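PDB 1Z6O: ferritin light chain from Trichoplusia ni, which combines with heavy chains in a secreted 24-subunit shell that stores iron, where the light chain probably promotes nucleation of the ferrihydrite core. Local coordinates for residues T67-F72 with N120-A125. Sequence-based numbering, arbitrary orientation.
Sequences TNRAGF and NHELEA
Phe72 and Glu122, in the first turns of helices 70-96 and 122-148, are the nearest backbone pair, with CA atoms 7.9 Å apart. Glu122 reaches both Arg69 and Phe72. Glu122 CG lies over one face of the Phe72 ring, offset toward the rim. Glu122 CG sits 3.8 Å from the centroid of the Phe72 ring, a CH-pi contact, and Glu122 CB is 3.6 Å from Phe72 CZ. The Glu122 side chain then bends at chi2 (82°), which turns the carboxylate off the ring toward Arg69. There Glu122 OE2 accepts a hydrogen bond from Arg69 NE at 2.8 Å, part of a salt bridge. NE comes from the anti side, somewhat out of the carboxylate plane. A second, weak bond runs from Arg69 NH2 to Glu122 OE2 at 3.3 Å. The two helices belong to the four-helix bundle of the ferritin fold, and the contact joins their N-terminal ends. Helix 197-211 packs here too, with Leu201 and Asp205 against Arg69 and Leu208 against Phe72. A leucine in place of Arg69 would probably leave the buried Glu122 carboxylate without its cationic mate and free to turn. Within 120-125, Glu124 OE1 accepts a hydrogen bond from the backbone N of the N-cap residue His121 at 3.0 Å.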
ATOM      1  N   THR A  67      -4.498  24.096 -47.896  1.00 20.42           N
ATOM      2  CA  THR A  67      -3.158  24.189 -47.309  1.00 20.70           C
ATOM      3  C   THR A  67      -2.969  23.013 -46.375  1.00 20.75           C
ATOM      4  O   THR A  67      -1.994  22.266 -46.488  1.00 21.47           O
ATOM      5  CB  THR A  67      -2.994  25.508 -46.547  1.00 24.96           C
ATOM      6  OG1 THR A  67      -4.072  25.651 -45.605  1.00 27.88           O
ATOM      7  CG2 THR A  67      -3.027  26.675 -47.537  1.00 21.83           C
ATOM      8  N   ASN A  68      -3.908  22.865 -45.443  1.00 18.44           N
ATOM      9  CA  ASN A  68      -3.930  21.753 -44.505  1.00 19.65           C
ATOM     10  C   ASN A  68      -2.558  21.423 -43.906  1.00 24.12           C
ATOM     11  O   ASN A  68      -2.103  20.279 -43.983  1.00 20.87           O
ATOM     12  CB  ASN A  68      -4.513  20.514 -45.226  1.00 18.67           C
ATOM     13  CG  ASN A  68      -5.023  19.454 -44.263  1.00 22.71           C
ATOM     14  OD1 ASN A  68      -5.870  19.728 -43.417  1.00 24.77           O
ATOM     15  ND2 ASN A  68      -4.517  18.233 -44.397  1.00 20.18           N
ATOM     16  N   ARG A  69      -1.908  22.425 -43.316  1.00 19.47           N
ATOM     17  CA  ARG A  69      -0.598  22.230 -42.680  1.00 20.02           C
ATOM     18  C   ARG A  69      -0.803  22.356 -41.174  1.00 20.91           C
ATOM     19  O   ARG A  69      -0.659  23.449 -40.614  1.00 18.83           O
ATOM     20  CB  ARG A  69       0.381  23.310 -43.138  1.00 19.12           C
ATOM     21  CG  ARG A  69       0.639  23.367 -44.638  1.00 21.27           C
ATOM     22  CD  ARG A  69       1.423  22.148 -45.134  1.00 23.72           C
ATOM     23  NE  ARG A  69       1.957  22.378 -46.476  1.00 27.85           N
ATOM     24  CZ  ARG A  69       2.417  21.415 -47.275  1.00 28.48           C
ATOM     25  NH1 ARG A  69       2.414  20.155 -46.868  1.00 28.04           N
ATOM     26  NH2 ARG A  69       2.843  21.709 -48.497  1.00 27.54           N
ATOM     27  N   ALA A  70      -1.134  21.249 -40.516  1.00 18.05           N
ATOM     28  CA  ALA A  70      -1.385  21.269 -39.075  1.00 21.01           C
ATOM     29  C   ALA A  70      -0.193  21.766 -38.247  1.00 22.04           C
ATOM     30  O   ALA A  70      -0.381  22.383 -37.195  1.00 19.07           O
ATOM     31  CB  ALA A  70      -1.816  19.880 -38.602  1.00 23.24           C
ATOM     32  N   GLY A  71       1.022  21.499 -38.720  1.00 19.46           N
ATOM     33  CA  GLY A  71       2.214  21.940 -38.010  1.00 17.99           C
ATOM     34  C   GLY A  71       2.377  23.450 -38.095  1.00 18.63           C
ATOM     35  O   GLY A  71       2.662  24.108 -37.092  1.00 17.58           O
ATOM     36  N   PHE A  72       2.215  24.011 -39.289  1.00 15.96           N
ATOM     37  CA  PHE A  72       2.322  25.461 -39.443  1.00 18.08           C
ATOM     38  C   PHE A  72       1.194  26.140 -38.673  1.00 20.17           C
ATOM     39  O   PHE A  72       1.387  27.181 -38.037  1.00 18.70           O
ATOM     40  CB  PHE A  72       2.244  25.865 -40.919  1.00 17.11           C
ATOM     41  CG  PHE A  72       3.539  25.680 -41.662  1.00 20.88           C
ATOM     42  CD1 PHE A  72       3.949  24.411 -42.070  1.00 20.31           C
ATOM     43  CD2 PHE A  72       4.370  26.770 -41.913  1.00 24.36           C
ATOM     44  CE1 PHE A  72       5.170  24.225 -42.716  1.00 22.53           C
ATOM     45  CE2 PHE A  72       5.598  26.601 -42.558  1.00 24.68           C
ATOM     46  CZ  PHE A  72       6.001  25.323 -42.962  1.00 21.05           C
ATOM     47  N   ASN A 120      -0.247  33.179 -47.303  1.00 22.30           N
ATOM     48  CA  ASN A 120       1.143  33.103 -47.764  1.00 21.36           C
ATOM     49  C   ASN A 120       1.558  31.665 -47.973  1.00 24.57           C
ATOM     50  O   ASN A 120       0.966  30.762 -47.392  1.00 23.93           O
ATOM     51  CB  ASN A 120       2.117  33.625 -46.699  1.00 25.83           C
ATOM     52  CG  ASN A 120       1.933  35.084 -46.367  1.00 41.84           C
ATOM     53  OD1 ASN A 120       2.052  35.953 -47.229  1.00 38.13           O
ATOM     54  ND2 ASN A 120       1.669  35.364 -45.090  1.00 50.61           N
ATOM     55  N   HIS A 121       2.594  31.453 -48.780  1.00 21.04           N
ATOM     56  CA  HIS A 121       3.121  30.108 -48.922  1.00 24.13           C
ATOM     57  C   HIS A 121       3.993  29.923 -47.661  1.00 23.71           C
ATOM     58  O   HIS A 121       4.228  30.885 -46.921  1.00 19.11           O
ATOM     59  CB  HIS A 121       3.913  29.933 -50.236  1.00 27.83           C
ATOM     60  CG  HIS A 121       5.090  30.846 -50.399  1.00 46.03           C
ATOM     61  ND1 HIS A 121       5.206  31.711 -51.470  1.00 55.95           N
ATOM     62  CD2 HIS A 121       6.253  30.946 -49.710  1.00 38.44           C
ATOM     63  CE1 HIS A 121       6.390  32.297 -51.435  1.00 51.63           C
ATOM     64  NE2 HIS A 121       7.045  31.850 -50.376  1.00 50.80           N
ATOM     65  N   GLU A 122       4.450  28.705 -47.403  1.00 19.93           N
ATOM     66  CA  GLU A 122       5.209  28.408 -46.191  1.00 21.76           C
ATOM     67  C   GLU A 122       6.431  29.270 -45.892  1.00 22.66           C
ATOM     68  O   GLU A 122       6.579  29.760 -44.773  1.00 19.77           O
ATOM     69  CB  GLU A 122       5.603  26.927 -46.179  1.00 20.29           C
ATOM     70  CG  GLU A 122       4.411  25.979 -46.089  1.00 23.56           C
ATOM     71  CD  GLU A 122       3.734  25.721 -47.440  1.00 32.34           C
ATOM     72  OE1 GLU A 122       4.106  26.365 -48.446  1.00 31.40           O
ATOM     73  OE2 GLU A 122       2.827  24.863 -47.488  1.00 34.99           O
ATOM     74  N   LEU A 123       7.313  29.455 -46.869  1.00 19.39           N
ATOM     75  CA  LEU A 123       8.503  30.277 -46.628  1.00 22.59           C
ATOM     76  C   LEU A 123       8.113  31.726 -46.319  1.00 21.76           C
ATOM     77  O   LEU A 123       8.655  32.338 -45.396  1.00 18.81           O
ATOM     78  CB  LEU A 123       9.455  30.232 -47.832  1.00 19.39           C
ATOM     79  CG  LEU A 123      10.693  31.141 -47.718  1.00 22.28           C
ATOM     80  CD1 LEU A 123      11.516  30.776 -46.479  1.00 21.80           C
ATOM     81  CD2 LEU A 123      11.549  30.995 -48.978  1.00 23.36           C
ATOM     82  N   GLU A 124       7.183  32.281 -47.090  1.00 18.11           N
ATOM     83  CA  GLU A 124       6.731  33.657 -46.847  1.00 19.49           C
ATOM     84  C   GLU A 124       6.166  33.819 -45.439  1.00 18.14           C
ATOM     85  O   GLU A 124       6.420  34.827 -44.774  1.00 19.00           O
ATOM     86  CB  GLU A 124       5.589  34.064 -47.786  1.00 24.07           C
ATOM     87  CG  GLU A 124       5.921  34.343 -49.215  1.00 42.04           C
ATOM     88  CD  GLU A 124       4.666  34.740 -50.001  1.00 59.86           C
ATOM     89  OE1 GLU A 124       3.663  33.979 -49.973  1.00 41.94           O
ATOM     90  OE2 GLU A 124       4.681  35.817 -50.639  1.00 65.53           O
ATOM     91  N   ALA A 125       5.353  32.856 -45.013  1.00 17.55           N
ATOM     92  CA  ALA A 125       4.729  32.929 -43.688  1.00 19.31           C
ATOM     93  C   ALA A 125       5.772  32.901 -42.572  1.00 18.25           C
ATOM     94  O   ALA A 125       5.670  33.657 -41.608  1.00 18.13           O
ATOM     95  CB  ALA A 125       3.720  31.771 -43.505  1.00 17.24           C
TER